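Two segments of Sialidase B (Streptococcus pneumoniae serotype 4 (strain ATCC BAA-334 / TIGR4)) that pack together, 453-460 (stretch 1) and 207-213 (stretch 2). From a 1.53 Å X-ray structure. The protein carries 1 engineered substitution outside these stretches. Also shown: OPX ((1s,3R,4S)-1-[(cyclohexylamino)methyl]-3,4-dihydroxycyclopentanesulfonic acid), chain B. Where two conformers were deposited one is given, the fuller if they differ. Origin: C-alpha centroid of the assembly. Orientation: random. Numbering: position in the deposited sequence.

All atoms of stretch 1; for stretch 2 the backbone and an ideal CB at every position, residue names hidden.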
ATOM      1  N   CYS A 453       6.203  13.340   4.495  1.00 10.74           N
ATOM      2  CA  CYS A 453       6.928  12.096   4.280  1.00 10.45           C
ATOM      3  C   CYS A 453       6.238  10.976   5.037  1.00 10.43           C
ATOM      4  O   CYS A 453       6.104  11.039   6.265  1.00 12.36           O
ATOM      5  CB  CYS A 453       8.372  12.214   4.766  1.00 11.35           C
ATOM      6  SG  CYS A 453       9.309  13.517   3.923  1.00 11.82           S
ATOM      7  N   PRO A 454       5.784   9.938   4.321  1.00  9.11           N
ATOM      8  CA  PRO A 454       5.062   8.882   5.047  1.00  7.28           C
ATOM      9  C   PRO A 454       5.963   8.050   5.936  1.00 10.21           C
ATOM     10  O   PRO A 454       7.146   7.849   5.640  1.00 11.14           O
ATOM     11  CB  PRO A 454       4.482   8.013   3.940  1.00 12.51           C
ATOM     12  CG  PRO A 454       5.316   8.294   2.718  1.00 12.69           C
ATOM     13  CD  PRO A 454       5.830   9.709   2.864  1.00  9.84           C
ATOM     14  N   GLY A 455       5.396   7.573   7.041  1.00  9.50           N
ATOM     15  CA  GLY A 455       6.102   6.681   7.929  1.00 11.03           C
ATOM     16  C   GLY A 455       6.036   7.150   9.364  1.00  8.92           C
ATOM     17  O   GLY A 455       4.956   7.231   9.954  1.00 12.02           O
ATOM     18  N   GLN A 456       7.201   7.438   9.926  1.00  8.93           N
ATOM     19  CA  GLN A 456       7.335   7.874  11.311  1.00  8.37           C
ATOM     20  C   GLN A 456       7.741   9.326  11.381  1.00  9.21           C
ATOM     21  O   GLN A 456       8.542   9.808  10.574  1.00 10.69           O
ATOM     22  CB  GLN A 456       8.394   7.027  12.046  1.00 11.40           C
ATOM     23  CG  GLN A 456       8.079   5.526  12.115  1.00  9.79           C
ATOM     24  CD  GLN A 456       9.106   4.712  12.892  1.00 11.76           C
ATOM     25  OE1 GLN A 456      10.178   5.209  13.246  1.00 12.34           O
ATOM     26  NE2 GLN A 456       8.779   3.447  13.159  1.00 10.82           N
ATOM     27  N   GLY A 457       7.182  10.035  12.352  1.00 10.75           N
ATOM     28  CA  GLY A 457       7.787  11.265  12.826  1.00  9.69           C
ATOM     29  C   GLY A 457       8.835  10.849  13.843  1.00 11.97           C
ATOM     30  O   GLY A 457       8.979   9.646  14.146  1.00 12.44           O
ATOM     31  N   LEU A 458       9.568  11.823  14.372  1.00  8.69           N
ATOM     32  CA  LEU A 458      10.659  11.534  15.302  1.00 10.85           C
ATOM     33  C   LEU A 458      10.475  12.254  16.622  1.00  9.75           C
ATOM     34  O   LEU A 458      10.329  13.475  16.665  1.00 11.39           O
ATOM     35  CB  LEU A 458      11.994  11.954  14.685  1.00 12.02           C
ATOM     36  CG  LEU A 458      13.219  11.733  15.581  1.00 11.84           C
ATOM     37  CD1 LEU A 458      13.554  10.267  15.718  1.00 14.74           C
ATOM     38  CD2 LEU A 458      14.403  12.475  14.993  1.00 14.21           C
ATOM     39  N   ALA A 459      10.435  11.471  17.694  1.00  8.91           N
ATOM     40  CA  ALA A 459      10.426  11.999  19.047  1.00 10.49           C
ATOM     41  C   ALA A 459      11.833  11.902  19.581  1.00  9.69           C
ATOM     42  O   ALA A 459      12.435  10.833  19.609  1.00 17.66           O
ATOM     43  CB  ALA A 459       9.481  11.195  19.917  1.00 10.78           C
ATOM     44  N   LEU A 460      12.393  13.020  20.008  1.00 14.78           N
ATOM     45  CA  LEU A 460      13.776  13.008  20.480  0.58 16.09           C
ATOM     46  C   LEU A 460      13.905  12.388  21.859  1.00 17.28           C
ATOM     47  O   LEU A 460      13.010  12.517  22.690  1.00 16.85           O
ATOM     48  CB  LEU A 460      14.360  14.413  20.470  0.58 14.19           C
ATOM     49  CG  LEU A 460      14.598  14.910  19.048  0.58 17.25           C
ATOM     50  CD1 LEU A 460      15.281  16.240  19.061  0.58 17.37           C
ATOM     51  CD2 LEU A 460      15.406  13.884  18.260  0.58 15.11           C
ATOM     52  N   UNK A 207      -2.329   1.301   0.455  1.00  9.45           N
ATOM     53  CA  UNK A 207      -0.987   1.736   0.074  1.00  8.19           C
ATOM     54  C   UNK A 207      -0.424   2.559   1.217  1.00 10.50           C
ATOM     55  O   UNK A 207      -1.163   3.033   2.091  1.00 10.61           O
ATOM     56  CB  UNK A 207      -1.001   2.537  -1.229  1.00  8.19           C
ATOM     57  N   UNK A 208       0.891   2.734   1.196  1.00  7.84           N
ATOM     58  CA  UNK A 208       1.593   3.663   2.083  1.00  8.86           C
ATOM     59  C   UNK A 208       1.510   3.266   3.572  1.00  6.61           C
ATOM     60  O   UNK A 208       0.964   4.003   4.388  1.00  8.57           O
ATOM     61  CB  UNK A 208       1.020   5.070   1.898  1.00  8.86           C
ATOM     62  N   UNK A 209       2.070   2.104   3.929  1.00  7.34           N
ATOM     63  CA  UNK A 209       1.997   1.609   5.310  1.00  9.01           C
ATOM     64  C   UNK A 209       2.942   2.351   6.239  1.00  9.51           C
ATOM     65  O   UNK A 209       4.007   2.825   5.817  1.00  9.54           O
ATOM     66  CB  UNK A 209       2.313   0.112   5.352  1.00  9.01           C
ATOM     67  N   UNK A 210       2.565   2.415   7.515  1.00  7.62           N
ATOM     68  CA  UNK A 210       3.430   2.936   8.574  1.00  7.26           C
ATOM     69  C   UNK A 210       3.378   1.977   9.766  1.00  8.18           C
ATOM     70  O   UNK A 210       2.437   1.182   9.899  1.00  8.79           O
ATOM     71  CB  UNK A 210       3.007   4.347   8.988  1.00  7.26           C
ATOM     72  N   UNK A 211       4.415   2.038  10.602  1.00  7.67           N
ATOM     73  CA  UNK A 211       4.467   1.310  11.879  1.00  5.93           C
ATOM     74  C   UNK A 211       5.174   2.183  12.893  1.00  9.54           C
ATOM     75  O   UNK A 211       6.083   2.914  12.551  1.00 10.88           O
ATOM     76  CB  UNK A 211       5.177  -0.038  11.733  1.00  5.93           C
ATOM     77  N   UNK A 212       4.773   2.088  14.154  1.00  7.92           N
ATOM     78  CA  UNK A 212       5.406   2.862  15.207  1.00  7.13           C
ATOM     79  C   UNK A 212       5.172   2.143  16.525  1.00  6.89           C
ATOM     80  O   UNK A 212       4.052   1.705  16.815  1.00  9.77           O
ATOM     81  CB  UNK A 212       4.867   4.293  15.251  1.00  7.13           C
ATOM     82  N   UNK A 213       6.226   2.025  17.323  1.00  6.01           N
ATOM     83  CA  UNK A 213       6.134   1.313  18.596  1.00  6.82           C
ATOM     84  C   UNK A 213       5.944   2.328  19.714  1.00  7.69           C
ATOM     85  O   UNK A 213       6.805   3.176  19.953  1.00  7.86           O
ATOM     86  CB  UNK A 213       7.378   0.457  18.843  1.00  6.82           C
TER
HETATM   87  CAF OPX B 701      12.234  -1.385  22.010  1.00 14.11           C
HETATM   88  CAG OPX B 701      12.412  -0.254  22.980  1.00 17.63           C
HETATM   89  CAH OPX B 701      11.103  -1.096  21.076  1.00 15.56           C
HETATM   90  CAI OPX B 701      12.626   1.042  22.257  1.00 15.51           C
HETATM   91  CAJ OPX B 701      11.282   0.205  20.348  1.00 12.73           C
HETATM   92  CAK OPX B 701      10.638   3.124  19.926  1.00 14.04           C
HETATM   93  CAL OPX B 701      11.618   3.908  17.697  1.00 12.40           C
HETATM   94  CAM OPX B 701       9.449   4.702  18.338  1.00  9.10           C
HETATM   95  CAO OPX B 701      10.861   4.374  16.507  1.00 10.15           C
HETATM   96  CAP OPX B 701       9.450   4.240  16.890  1.00  9.14           C
HETATM   97  CAQ OPX B 701      11.497   1.340  21.319  1.00 15.30           C
HETATM   98  CAR OPX B 701      10.801   4.284  18.897  1.00 10.63           C
HETATM   99  NAN OPX B 701      11.826   2.588  20.610  1.00 14.40           N
HETATM  100  OAA OPX B 701      12.885   5.216  20.252  1.00 19.20           O
HETATM  101  OAB OPX B 701      11.797   6.738  18.702  1.00 14.73           O
HETATM  102  OAC OPX B 701      11.173   3.633  15.380  1.00 12.87           O
HETATM  103  OAD OPX B 701       9.005   2.947  16.838  1.00 11.23           O
HETATM  104  OAE OPX B 701      10.703   6.171  20.762  1.00 14.53           O
HETATM  105  SAS OPX B 701      11.590   5.679  19.702  1.00 14.65           S

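Position 207 lies beyond the reach of stretch 1: nothing of that stretch comes within 5.5 Å of its ideal CB, so this contact sets no rule. The deposited residue is R207, whose guanidinium finds its hydrogen bonds elsewhere in the structure.

At 208 the CA-to-CB bond points toward stretch 1, and the ideal CB stands 5.0 Å from CB of P454. A proline ring offers carbon and no polar partner, so packing suggests an aliphatic side chain. Phi/psi of 65/63 argues against a beta-branched one and favors glycine or asparagine, though glycine would offer no side chain to P454. I208 is deposited despite this; its CG2 meets CB of P454 at 3.4 Å, a close apolar contact.

Position 209 points away, and its phi of -75° is compatible with proline without requiring it. P209 is found, adding almost nothing here.

Position 210 again points toward stretch 1, with its ideal CB 3.6 Å from O of G455. The backbones are close, CA of 210 and CA of G455 being 4.6 Å apart, which favors a small or compact side chain: alanine, serine, threonine or valine. T210 is the answer. Its CB packs 3.6 Å from O of G455, while OG1 is hydrogen-bonded elsewhere in the structure.

At 211 the CA-to-CB bond points sideways, so many types would fit. The firm requirement concerns the main chain: NE2 of Q456 donates to O of 211 at 2.8 Å with an angle of 161°, a bond available to any residue type. L211 occupies the site, and the end of its side chain leads away.

Position 212 also starts sideways, its ideal CB 4.5 Å from NE2 of Q456. Farther out lie the aliphatic part of Q456, O of G457, the methyl of A459 and the ligand OPX, so a long, flat side chain is attractive: phenylalanine, or tyrosine for a polar tip near the ligand. Y212 takes the place, with chi1 t. Its CD2 lies 3.9 Å from CG of Q456. At the ring edge, O of G457 sits 3.8 Å from CE2 of Y212, and CAM of OPX covers one face. The hydroxyl OH shares a water with N of A459 and OAB of OPX, linking both stretches to the ligand.

Position 213 points sideways and stretch 1 sets no demand, but adjacent OPX limits bulk, so a compact side chain suits. T213 contributes through its backbone: N donates to OAD of OPX at 3.0 Å.

Stretch 2, residues 207-213: RIPTLYT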
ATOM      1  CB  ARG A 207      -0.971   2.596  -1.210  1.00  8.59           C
ATOM      2  CG  ARG A 207      -0.977   1.810  -2.556  1.00 10.75           C
ATOM      3  CD  ARG A 207      -0.068   2.481  -3.611  1.00 17.29           C
ATOM      4  NE  ARG A 207       1.353   2.476  -3.281  1.00 17.16           N
ATOM      5  CZ  ARG A 207       2.282   3.194  -3.923  1.00 16.75           C
ATOM      6  NH1 ARG A 207       1.924   3.978  -4.937  1.00 19.34           N
ATOM      7  NH2 ARG A 207       3.578   3.131  -3.551  1.00 15.72           N
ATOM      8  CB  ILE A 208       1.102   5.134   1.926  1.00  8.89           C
ATOM      9  CG1 ILE A 208       0.731   5.484   0.480  1.00  9.58           C
ATOM     10  CG2 ILE A 208       2.181   6.090   2.387  1.00  7.28           C
ATOM     11  CD1 ILE A 208       1.867   5.314  -0.527  1.00 12.44           C
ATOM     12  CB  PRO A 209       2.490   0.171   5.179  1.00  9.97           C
ATOM     13  CG  PRO A 209       3.412   0.200   3.979  1.00  8.87           C
ATOM     14  CD  PRO A 209       2.763   1.160   3.031  1.00  9.69           C
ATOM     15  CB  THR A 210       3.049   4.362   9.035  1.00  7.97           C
ATOM     16  OG1 THR A 210       1.959   4.295   9.962  1.00 11.39           O
ATOM     17  CG2 THR A 210       2.670   5.262   7.837  1.00 12.12           C
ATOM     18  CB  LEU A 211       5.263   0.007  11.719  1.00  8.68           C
ATOM     19  CG  LEU A 211       4.671  -1.165  10.941  1.00  5.80           C
ATOM     20  CD1 LEU A 211       5.721  -2.261  10.739  1.00  9.95           C
ATOM     21  CD2 LEU A 211       3.437  -1.709  11.643  1.00 11.35           C
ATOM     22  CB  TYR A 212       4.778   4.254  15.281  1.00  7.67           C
ATOM     23  CG  TYR A 212       5.553   5.263  16.106  1.00  9.64           C
ATOM     24  CD1 TYR A 212       5.480   5.266  17.498  1.00  8.90           C
ATOM     25  CD2 TYR A 212       6.341   6.216  15.494  1.00 11.18           C
ATOM     26  CE1 TYR A 212       6.180   6.200  18.250  1.00 10.22           C
ATOM     27  CE2 TYR A 212       7.040   7.153  16.230  1.00 11.34           C
ATOM     28  CZ  TYR A 212       6.954   7.145  17.603  1.00 10.02           C
ATOM     29  OH  TYR A 212       7.661   8.086  18.317  1.00 11.78           O
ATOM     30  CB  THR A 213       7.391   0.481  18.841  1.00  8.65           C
ATOM     31  OG1 THR A 213       7.554  -0.438  17.755  1.00 10.31           O
ATOM     32  CG2 THR A 213       7.289  -0.294  20.155  1.00 10.79           C
TER
HETATM   33  O   HOH W   1      10.146   8.536  17.439  1.00 11.94           O
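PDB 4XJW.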